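Local structure of segregation and condensation protein B (Mycobacterium tuberculosis, 2Z99) at residues L136-V144 with T154-R164; L24-A33 with L67-Y77. The protein is a winged-helix protein of the ScpB family that probably takes part in chromosome condensation and partition during cell division. All coordinates share one frame; numbering follows the deposited sequence.

Contact 1: L136-V144 with T154-R164; sequences LARGLITEV and TFATTELFLER
This contact forms the base of the wing in the C-terminal winged-helix region, where Thr142 pairs with Ala156. Strands 141-144 and 154-157 run antiparallel, with 140° between their short axes. The hydrogen-bonded pair Thr142 and Ala156 is linked both ways, by Thr142 N to Ala156 O at 2.9 Å and by Ala156 N to Thr142 O. Val144 N adds a bond to Thr154 O.

Thr158 lies between strand 154-157 and helix 159-165. Its OG1 sits between its own backbone N and carbonyl carbon (chi1 65°). From there it donates to Gly139 O at 2.6 Å, in the carbonyl plane, and accepts from Phe161 N at 3.2 Å. One hydroxyl thus N-caps helix 159-165 and ties it to the Schellman turn at Gly139. Thr158 N bonds Leu140 O.

Phe155 packs by its CE2 side. Leu136 CD2 meets the ring edge at CE2, 3.7 Å away. The Glu143 side chain runs alongside Phe155 in the same direction, its CG also 3.7 Å from CE2, with carboxylate and ring planes 21° apart. Ile141 CD1 approaches the ring obliquely, and the Ile141 side chain also touches Met132 of helix 129-137. Val144 CG2 presses tightly on Ala156 CB at 3.2 Å. Leu140 turns its two methyls to helix 159-165: CD1 lies 4.1 Å from Phe161 CB, and CD2 faces the poorly ordered Arg164. Phe161 and Thr157 continue onto Ala110 of helix 100-112.

The order of helix, turn, strand, wing, strand is that of the winged helix-turn-helix fold, extended here by a capped helix after the last strand.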
loop_
_atom_site.group_PDB
_atom_site.type_symbol
_atom_site.label_atom_id
_atom_site.label_comp_id
_atom_site.label_asym_id
_atom_site.label_seq_id
_atom_site.Cartn_x
_atom_site.Cartn_y
_atom_site.Cartn_z
ATOM N N LEU A 136 -29.254 16.079 -7.031
ATOM C CA LEU A 136 -29.202 17.300 -6.236
ATOM C C LEU A 136 -27.855 17.436 -5.530
ATOM O O LEU A 136 -27.180 18.458 -5.660
ATOM C CB LEU A 136 -30.318 17.311 -5.193
ATOM C CG LEU A 136 -31.753 17.420 -5.713
ATOM C CD1 LEU A 136 -32.712 17.329 -4.543
ATOM C CD2 LEU A 136 -31.938 18.724 -6.471
ATOM N N ALA A 137 -27.472 16.402 -4.786
ATOM C CA ALA A 137 -26.211 16.403 -4.057
ATOM C C ALA A 137 -25.021 16.645 -4.980
ATOM O O ALA A 137 -24.050 17.290 -4.588
ATOM C CB ALA A 137 -26.038 15.093 -3.328
ATOM N N ARG A 138 -25.090 16.128 -6.204
ATOM C CA ARG A 138 -24.003 16.318 -7.159
ATOM C C ARG A 138 -24.110 17.659 -7.872
ATOM O O ARG A 138 -23.341 17.930 -8.799
ATOM C CB ARG A 138 -23.995 15.213 -8.211
ATOM C CG ARG A 138 -23.808 13.829 -7.662
ATOM C CD ARG A 138 -23.605 12.852 -8.793
ATOM N NE ARG A 138 -23.456 11.494 -8.290
ATOM C CZ ARG A 138 -22.894 10.508 -8.979
ATOM N NH1 ARG A 138 -22.427 10.740 -10.199
ATOM N NH2 ARG A 138 -22.806 9.292 -8.450
ATOM N N GLY A 139 -25.077 18.476 -7.451
ATOM C CA GLY A 139 -25.268 19.792 -8.034
ATOM C C GLY A 139 -25.617 19.845 -9.506
ATOM O O GLY A 139 -25.382 20.867 -10.157
ATOM N N LEU A 140 -26.164 18.763 -10.053
ATOM C CA LEU A 140 -26.545 18.770 -11.462
ATOM C C LEU A 140 -27.887 19.475 -11.680
ATOM O O LEU A 140 -28.189 19.942 -12.780
ATOM C CB LEU A 140 -26.607 17.343 -12.016
ATOM C CG LEU A 140 -25.273 16.722 -12.433
ATOM C CD1 LEU A 140 -24.456 17.743 -13.223
ATOM C CD2 LEU A 140 -24.517 16.287 -11.206
ATOM N N ILE A 141 -28.696 19.545 -10.628
ATOM C CA ILE A 141 -29.995 20.208 -10.702
ATOM C C ILE A 141 -30.214 20.854 -9.359
ATOM O O ILE A 141 -29.507 20.552 -8.401
ATOM C CB ILE A 141 -31.177 19.213 -10.956
ATOM C CG1 ILE A 141 -31.329 18.270 -9.753
ATOM C CG2 ILE A 141 -30.955 18.455 -12.267
ATOM C CD1 ILE A 141 -32.528 17.334 -9.825
ATOM N N THR A 142 -31.193 21.742 -9.283
ATOM C CA THR A 142 -31.491 22.408 -8.023
ATOM C C THR A 142 -32.897 22.969 -8.011
ATOM O O THR A 142 -33.530 23.097 -9.055
ATOM C CB THR A 142 -30.515 23.560 -7.755
ATOM O OG1 THR A 142 -30.689 24.021 -6.409
ATOM C CG2 THR A 142 -30.768 24.711 -8.723
ATOM N N GLU A 143 -33.380 23.300 -6.820
ATOM C CA GLU A 143 -34.714 23.866 -6.678
ATOM C C GLU A 143 -34.704 25.303 -7.193
ATOM O O GLU A 143 -33.859 26.107 -6.793
ATOM C CB GLU A 143 -35.166 23.836 -5.210
ATOM C CG GLU A 143 -35.229 22.440 -4.595
ATOM C CD GLU A 143 -33.934 22.036 -3.906
ATOM O OE1 GLU A 143 -32.848 22.468 -4.362
ATOM O OE2 GLU A 143 -34.001 21.272 -2.913
ATOM N N VAL A 144 -35.640 25.618 -8.086
ATOM C CA VAL A 144 -35.740 26.952 -8.656
ATOM C C VAL A 144 -36.860 27.764 -8.022
ATOM O O VAL A 144 -36.656 28.910 -7.630
ATOM C CB VAL A 144 -35.972 26.885 -10.169
ATOM C CG1 VAL A 144 -36.236 28.272 -10.715
ATOM C CG2 VAL A 144 -34.759 26.280 -10.841
ATOM N N THR A 154 -40.224 23.463 -8.126
ATOM C CA THR A 154 -39.850 23.219 -9.507
ATOM C C THR A 154 -38.332 23.032 -9.520
ATOM O O THR A 154 -37.648 23.450 -8.579
ATOM C CB THR A 154 -40.285 24.421 -10.390
ATOM O OG1 THR A 154 -39.765 24.275 -11.718
ATOM C CG2 THR A 154 -39.796 25.721 -9.788
ATOM N N PHE A 155 -37.810 22.398 -10.571
ATOM C CA PHE A 155 -36.376 22.134 -10.673
ATOM C C PHE A 155 -35.772 22.566 -11.990
ATOM O O PHE A 155 -36.472 22.751 -12.984
ATOM C CB PHE A 155 -36.075 20.633 -10.493
ATOM C CG PHE A 155 -36.339 20.118 -9.111
ATOM C CD1 PHE A 155 -37.629 19.792 -8.709
ATOM C CD2 PHE A 155 -35.303 20.014 -8.190
ATOM C CE1 PHE A 155 -37.884 19.374 -7.418
ATOM C CE2 PHE A 155 -35.547 19.596 -6.890
ATOM C CZ PHE A 155 -36.835 19.277 -6.502
ATOM N N ALA A 156 -34.452 22.708 -11.988
ATOM C CA ALA A 156 -33.737 23.082 -13.191
ATOM C C ALA A 156 -32.313 22.581 -13.105
ATOM O O ALA A 156 -31.803 22.288 -12.022
ATOM C CB ALA A 156 -33.750 24.591 -13.368
ATOM N N THR A 157 -31.678 22.465 -14.260
ATOM C CA THR A 157 -30.304 22.031 -14.323
ATOM C C THR A 157 -29.475 23.239 -13.924
ATOM O O THR A 157 -29.809 24.370 -14.273
ATOM C CB THR A 157 -29.927 21.601 -15.738
ATOM O OG1 THR A 157 -30.174 22.680 -16.650
ATOM C CG2 THR A 157 -30.745 20.396 -16.158
ATOM N N THR A 158 -28.406 22.997 -13.180
ATOM C CA THR A 158 -27.537 24.065 -12.721
ATOM C C THR A 158 -26.627 24.541 -13.840
ATOM O O THR A 158 -26.828 24.204 -15.003
ATOM C CB THR A 158 -26.668 23.580 -11.567
ATOM O OG1 THR A 158 -25.779 22.559 -12.039
ATOM C CG2 THR A 158 -27.545 23.012 -10.454
ATOM N N GLU A 159 -25.628 25.338 -13.475
ATOM C CA GLU A 159 -24.654 25.857 -14.427
ATOM C C GLU A 159 -23.592 24.772 -14.591
ATOM O O GLU A 159 -23.075 24.541 -15.686
ATOM C CB GLU A 159 -24.008 27.129 -13.877
ATOM C CG GLU A 159 -24.990 28.219 -13.462
ATOM C CD GLU A 159 -25.787 28.774 -14.629
ATOM O OE1 GLU A 159 -25.162 29.266 -15.599
ATOM O OE2 GLU A 159 -27.037 28.725 -14.574
ATOM N N LEU A 160 -23.279 24.109 -13.483
ATOM C CA LEU A 160 -22.297 23.036 -13.463
ATOM C C LEU A 160 -22.728 21.951 -14.446
ATOM O O LEU A 160 -21.890 21.282 -15.056
ATOM C CB LEU A 160 -22.193 22.465 -12.046
ATOM C CG LEU A 160 -20.996 21.585 -11.685
ATOM C CD1 LEU A 160 -21.064 21.258 -10.202
ATOM C CD2 LEU A 160 -20.986 20.316 -12.524
ATOM N N PHE A 161 -24.039 21.779 -14.588
ATOM C CA PHE A 161 -24.592 20.791 -15.509
ATOM C C PHE A 161 -24.138 21.126 -16.924
ATOM O O PHE A 161 -23.757 20.247 -17.701
ATOM C CB PHE A 161 -26.121 20.809 -15.447
ATOM C CG PHE A 161 -26.781 20.222 -16.658
ATOM C CD1 PHE A 161 -26.757 18.854 -16.888
ATOM C CD2 PHE A 161 -27.400 21.047 -17.592
ATOM C CE1 PHE A 161 -27.338 18.317 -18.030
ATOM C CE2 PHE A 161 -27.985 20.521 -18.738
ATOM C CZ PHE A 161 -27.955 19.153 -18.959
ATOM N N LEU A 162 -24.196 22.412 -17.251
ATOM C CA LEU A 162 -23.787 22.891 -18.562
ATOM C C LEU A 162 -22.295 22.624 -18.746
ATOM O O LEU A 162 -21.826 22.406 -19.863
ATOM C CB LEU A 162 -24.077 24.388 -18.674
ATOM C CG LEU A 162 -25.539 24.780 -18.443
ATOM C CD1 LEU A 162 -25.648 26.276 -18.204
ATOM C CD2 LEU A 162 -26.379 24.358 -19.637
ATOM N N GLU A 163 -21.560 22.631 -17.637
ATOM C CA GLU A 163 -20.123 22.384 -17.658
ATOM C C GLU A 163 -19.798 20.909 -17.874
ATOM O O GLU A 163 -19.323 20.531 -18.944
ATOM C CB GLU A 163 -19.486 22.864 -16.351
ATOM C CG GLU A 163 -19.443 24.375 -16.190
ATOM C CD GLU A 163 -18.828 24.805 -14.872
ATOM O OE1 GLU A 163 -17.705 24.348 -14.558
ATOM O OE2 GLU A 163 -19.466 25.601 -14.152
ATOM N N ARG A 164 -20.051 20.081 -16.858
ATOM C CA ARG A 164 -19.783 18.645 -16.950
ATOM C C ARG A 164 -20.312 18.062 -18.251
ATOM O O ARG A 164 -19.874 17.001 -18.697
ATOM C CB ARG A 164 -20.415 17.898 -15.776
ATOM C CG ARG A 164 -19.574 17.875 -14.519
ATOM C CD ARG A 164 -20.204 16.970 -13.476
ATOM N NE ARG A 164 -19.346 16.780 -12.309
ATOM C CZ ARG A 164 -19.677 16.053 -11.245
ATOM N NH1 ARG A 164 -20.855 15.443 -11.194
ATOM N NH2 ARG A 164 -18.828 15.930 -10.232
#

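Contact 2: L24-A33 with L67-Y77; sequences LLVIDTPVTA and LRHTSEGWRMY
The backbones of 24-33 and 67-77 meet at a single antiparallel bridge, the hydrogen-bonded pair Val31 and Trp74. Val31 N donates to Trp74 O at 2.9 Å, nearly straight at 170°. The return bond, Trp74 N to Val31 O, is so short in the model that its length is doubtful. Gly73 ends the type I turn that starts at Thr70.

Pro30 packs on Thr70, Glu72 and Arg75. Its CB lies 3.5 Å from Glu72 CB, and its CG lies 3.8 Å from Thr70 CG2. Its CD touches the aliphatic part of Arg75. The Arg75 chain is extended from CG to NE, with CG anti to the backbone N (chi1 -178°). This carries the guanidinium past Pro30, and Thr29 CA rests over the centre of one of its faces at 4.0 Å.

Leu24 packs on Leu67 and Met76. Its CD1 is tight against Leu67 CD1, 3.4 Å away, and the Leu24 and Leu67 side chains cross at about a right angle. Met76 bends at chi3 (-90°), which turns its methyl CE back to within 3.7 Å of Leu24 CB. Beside it a water donates to Leu24 O at 2.5 Å and accepts from Met76 N at 2.7 Å, joining residue 24 to strand 73-78.

The hairpin of strands 65-70 and 73-78 follows three helices, consistent with the wing of an N-terminal winged-helix domain. Helix 44-60 touches Leu24 and Trp74 through Leu51, and Leu67 through Ala55. Leu25 packs on Tyr77 of the second subunit, and Met76 on its Leu25. The contact thus packs against helix 44-60 and also borders the second subunit.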
loop_
_atom_site.group_PDB
_atom_site.type_symbol
_atom_site.label_atom_id
_atom_site.label_comp_id
_atom_site.label_asym_id
_atom_site.label_seq_id
_atom_site.Cartn_x
_atom_site.Cartn_y
_atom_site.Cartn_z
ATOM N N LEU A 24 10.895 -1.284 -0.346
ATOM C CA LEU A 24 10.218 -0.099 0.150
ATOM C C LEU A 24 8.842 0.052 -0.489
ATOM O O LEU A 24 8.010 0.829 -0.013
ATOM C CB LEU A 24 11.034 1.153 -0.159
ATOM C CG LEU A 24 12.301 1.392 0.653
ATOM C CD1 LEU A 24 13.040 2.596 0.078
ATOM C CD2 LEU A 24 11.930 1.614 2.118
ATOM N N LEU A 25 8.608 -0.691 -1.567
ATOM C CA LEU A 25 7.339 -0.603 -2.280
ATOM C C LEU A 25 6.228 -1.433 -1.652
ATOM O O LEU A 25 5.119 -0.939 -1.465
ATOM C CB LEU A 25 7.519 -1.036 -3.749
ATOM C CG LEU A 25 6.281 -0.944 -4.655
ATOM C CD1 LEU A 25 6.026 0.513 -5.031
ATOM C CD2 LEU A 25 6.476 -1.786 -5.913
ATOM N N VAL A 26 6.537 -2.681 -1.311
ATOM C CA VAL A 26 5.557 -3.604 -0.740
ATOM C C VAL A 26 5.122 -3.414 0.721
ATOM O O VAL A 26 4.127 -4.003 1.150
ATOM C CB VAL A 26 6.025 -5.063 -0.880
ATOM C CG1 VAL A 26 4.826 -5.966 -0.901
ATOM C CG2 VAL A 26 6.815 -5.250 -2.142
ATOM N N ILE A 27 5.841 -2.602 1.485
ATOM C CA ILE A 27 5.490 -2.412 2.891
ATOM C C ILE A 27 4.322 -1.460 3.109
ATOM O O ILE A 27 4.169 -0.468 2.392
ATOM C CB ILE A 27 6.687 -1.888 3.699
ATOM C CG1 ILE A 27 7.095 -0.511 3.184
ATOM C CG2 ILE A 27 7.824 -2.890 3.633
ATOM C CD1 ILE A 27 8.193 0.139 3.953
ATOM N N ASP A 28 3.504 -1.756 4.117
ATOM C CA ASP A 28 2.350 -0.924 4.437
ATOM C C ASP A 28 2.586 -0.170 5.747
ATOM O O ASP A 28 1.694 0.511 6.259
ATOM C CB ASP A 28 1.097 -1.797 4.554
ATOM C CG ASP A 28 -0.168 -1.069 4.119
ATOM O OD1 ASP A 28 -0.209 -0.543 2.978
ATOM O OD2 ASP A 28 -1.129 -1.032 4.917
ATOM N N THR A 29 3.795 -0.298 6.281
ATOM C CA THR A 29 4.180 0.363 7.528
ATOM C C THR A 29 5.684 0.558 7.449
ATOM O O THR A 29 6.358 -0.155 6.725
ATOM C CB THR A 29 3.876 -0.520 8.785
ATOM O OG1 THR A 29 4.856 -1.562 8.902
ATOM C CG2 THR A 29 2.509 -1.157 8.677
ATOM N N PRO A 30 6.231 1.527 8.191
ATOM C CA PRO A 30 7.679 1.725 8.131
ATOM C C PRO A 30 8.431 0.431 8.409
ATOM O O PRO A 30 7.967 -0.414 9.181
ATOM C CB PRO A 30 7.930 2.761 9.217
ATOM C CG PRO A 30 6.683 3.583 9.187
ATOM C CD PRO A 30 5.588 2.550 9.033
ATOM N N VAL A 31 9.572 0.269 7.745
ATOM C CA VAL A 31 10.439 -0.882 7.953
ATOM C C VAL A 31 11.687 -0.325 8.603
ATOM O O VAL A 31 11.954 0.881 8.541
ATOM C CB VAL A 31 10.887 -1.578 6.649
ATOM C CG1 VAL A 31 9.885 -2.611 6.243
ATOM C CG2 VAL A 31 11.088 -0.553 5.549
ATOM N N THR A 32 12.460 -1.199 9.222
ATOM C CA THR A 32 13.670 -0.762 9.882
ATOM C C THR A 32 14.876 -1.072 9.009
ATOM O O THR A 32 14.847 -1.998 8.197
ATOM C CB THR A 32 13.820 -1.464 11.244
ATOM O OG1 THR A 32 14.982 -0.964 11.908
ATOM C CG2 THR A 32 13.959 -2.969 11.063
ATOM N N ALA A 33 15.929 -0.282 9.167
ATOM C CA ALA A 33 17.151 -0.505 8.411
ATOM C C ALA A 33 17.587 -1.951 8.652
ATOM O O ALA A 33 18.007 -2.652 7.722
ATOM C CB ALA A 33 18.220 0.453 8.872
ATOM N N LEU A 67 11.234 9.558 0.486
ATOM C CA LEU A 67 11.647 8.510 1.406
ATOM C C LEU A 67 12.029 9.184 2.714
ATOM O O LEU A 67 13.005 9.926 2.773
ATOM C CB LEU A 67 12.837 7.746 0.819
ATOM C CG LEU A 67 13.415 6.542 1.568
ATOM C CD1 LEU A 67 12.364 5.451 1.793
ATOM C CD2 LEU A 67 14.569 5.994 0.754
ATOM N N ARG A 68 11.238 8.946 3.756
ATOM C CA ARG A 68 11.505 9.550 5.050
ATOM C C ARG A 68 11.730 8.517 6.140
ATOM O O ARG A 68 11.215 7.400 6.074
ATOM C CB ARG A 68 10.364 10.482 5.453
ATOM C CG ARG A 68 10.505 11.895 4.930
ATOM C CD ARG A 68 9.719 12.878 5.781
ATOM N NE ARG A 68 8.280 12.647 5.718
ATOM C CZ ARG A 68 7.556 12.766 4.608
ATOM N NH1 ARG A 68 8.149 13.111 3.471
ATOM N NH2 ARG A 68 6.240 12.547 4.629
ATOM N N HIS A 69 12.515 8.901 7.140
ATOM C CA HIS A 69 12.816 8.012 8.258
ATOM C C HIS A 69 12.080 8.471 9.501
ATOM O O HIS A 69 12.107 9.657 9.849
ATOM C CB HIS A 69 14.317 7.990 8.549
ATOM C CG HIS A 69 14.696 7.077 9.672
ATOM N ND1 HIS A 69 15.331 7.523 10.810
ATOM C CD2 HIS A 69 14.544 5.740 9.825
ATOM C CE1 HIS A 69 15.555 6.499 11.614
ATOM N NE2 HIS A 69 15.088 5.405 11.039
ATOM N N THR A 70 11.428 7.520 10.162
ATOM C CA THR A 70 10.666 7.796 11.373
ATOM C C THR A 70 11.068 6.776 12.445
ATOM O O THR A 70 11.720 5.775 12.136
ATOM C CB THR A 70 9.152 7.681 11.094
ATOM O OG1 THR A 70 8.418 8.212 12.202
ATOM C CG2 THR A 70 8.758 6.223 10.886
ATOM N N SER A 71 10.685 7.022 13.698
ATOM C CA SER A 71 11.034 6.095 14.771
ATOM C C SER A 71 10.635 4.661 14.407
ATOM O O SER A 71 11.273 3.705 14.832
ATOM C CB SER A 71 10.367 6.513 16.089
ATOM O OG SER A 71 8.956 6.404 16.019
ATOM N N GLU A 72 9.582 4.515 13.615
ATOM C CA GLU A 72 9.123 3.199 13.196
ATOM C C GLU A 72 10.001 2.641 12.074
ATOM O O GLU A 72 9.840 1.486 11.667
ATOM C CB GLU A 72 7.684 3.272 12.684
ATOM C CG GLU A 72 6.602 3.461 13.731
ATOM C CD GLU A 72 5.232 3.642 13.092
ATOM O OE1 GLU A 72 4.958 4.758 12.596
ATOM O OE2 GLU A 72 4.443 2.671 13.061
ATOM N N GLY A 73 10.911 3.466 11.563
ATOM C CA GLY A 73 11.784 3.034 10.480
ATOM C C GLY A 73 11.718 3.888 9.217
ATOM O O GLY A 73 11.475 5.098 9.291
ATOM N N TRP A 74 11.934 3.260 8.059
ATOM C CA TRP A 74 11.916 3.960 6.773
ATOM C C TRP A 74 10.672 3.623 5.959
ATOM O O TRP A 74 10.187 2.486 5.987
ATOM C CB TRP A 74 13.144 3.601 5.929
ATOM C CG TRP A 74 14.447 4.157 6.406
ATOM C CD1 TRP A 74 15.289 3.603 7.332
ATOM C CD2 TRP A 74 15.067 5.382 5.983
ATOM N NE1 TRP A 74 16.394 4.409 7.511
ATOM C CE2 TRP A 74 16.282 5.505 6.695
ATOM C CE3 TRP A 74 14.713 6.384 5.073
ATOM C CZ2 TRP A 74 17.144 6.587 6.524
ATOM C CZ3 TRP A 74 15.578 7.470 4.904
ATOM C CH2 TRP A 74 16.777 7.557 5.625
ATOM N N ARG A 75 10.186 4.602 5.198
ATOM C CA ARG A 75 8.992 4.405 4.386
ATOM C C ARG A 75 8.879 5.459 3.286
ATOM O O ARG A 75 9.285 6.596 3.472
ATOM C CB ARG A 75 7.766 4.472 5.302
ATOM C CG ARG A 75 6.418 4.246 4.644
ATOM C CD ARG A 75 5.292 4.435 5.672
ATOM N NE ARG A 75 4.031 3.866 5.202
ATOM C CZ ARG A 75 2.892 3.828 5.895
ATOM N NH1 ARG A 75 2.810 4.334 7.129
ATOM N NH2 ARG A 75 1.825 3.260 5.344
ATOM N N MET A 76 8.335 5.074 2.135
ATOM C CA MET A 76 8.141 6.025 1.042
ATOM C C MET A 76 6.839 6.799 1.256
ATOM O O MET A 76 5.771 6.200 1.396
ATOM C CB MET A 76 8.061 5.304 -0.300
ATOM C CG MET A 76 9.323 4.588 -0.682
ATOM S SD MET A 76 9.398 4.249 -2.414
ATOM C CE MET A 76 8.615 2.667 -2.461
ATOM N N TYR A 77 6.934 8.124 1.286
ATOM C CA TYR A 77 5.776 8.989 1.466
ATOM C C TYR A 77 5.546 9.866 0.233
ATOM O O TYR A 77 6.400 9.979 -0.648
ATOM C CB TYR A 77 5.974 9.932 2.662
ATOM C CG TYR A 77 6.110 9.248 3.998
ATOM C CD1 TYR A 77 7.134 8.334 4.229
ATOM C CD2 TYR A 77 5.193 9.489 5.023
ATOM C CE1 TYR A 77 7.244 7.666 5.445
ATOM C CE2 TYR A 77 5.293 8.827 6.250
ATOM C CZ TYR A 77 6.319 7.914 6.452
ATOM O OH TYR A 77 6.412 7.230 7.644
HETATM O O HOH W 1 7.334 2.581 1.649
#

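In the fold
The two contacts share no secondary-structure element. Their centres are 45 Å apart, on opposite sides of the chain's centre, and their nearest atoms are about 27 Å apart. Each is partly buried, with four buried residues, and each involves a hairpin that is probably a wing. Contact 1 joins the two strands of one hairpin to each other and is dominated by main-chain bonds and a threonine cap. Contact 2 joins a hairpin to the connection after helix 13-26. It has one bridge, a water-mediated link, and apolar packing from Leu24, Pro30 and Met76. Contact 2 also borders the second subunit, whereas the segments of contact 1 touch no other chain of the assembly.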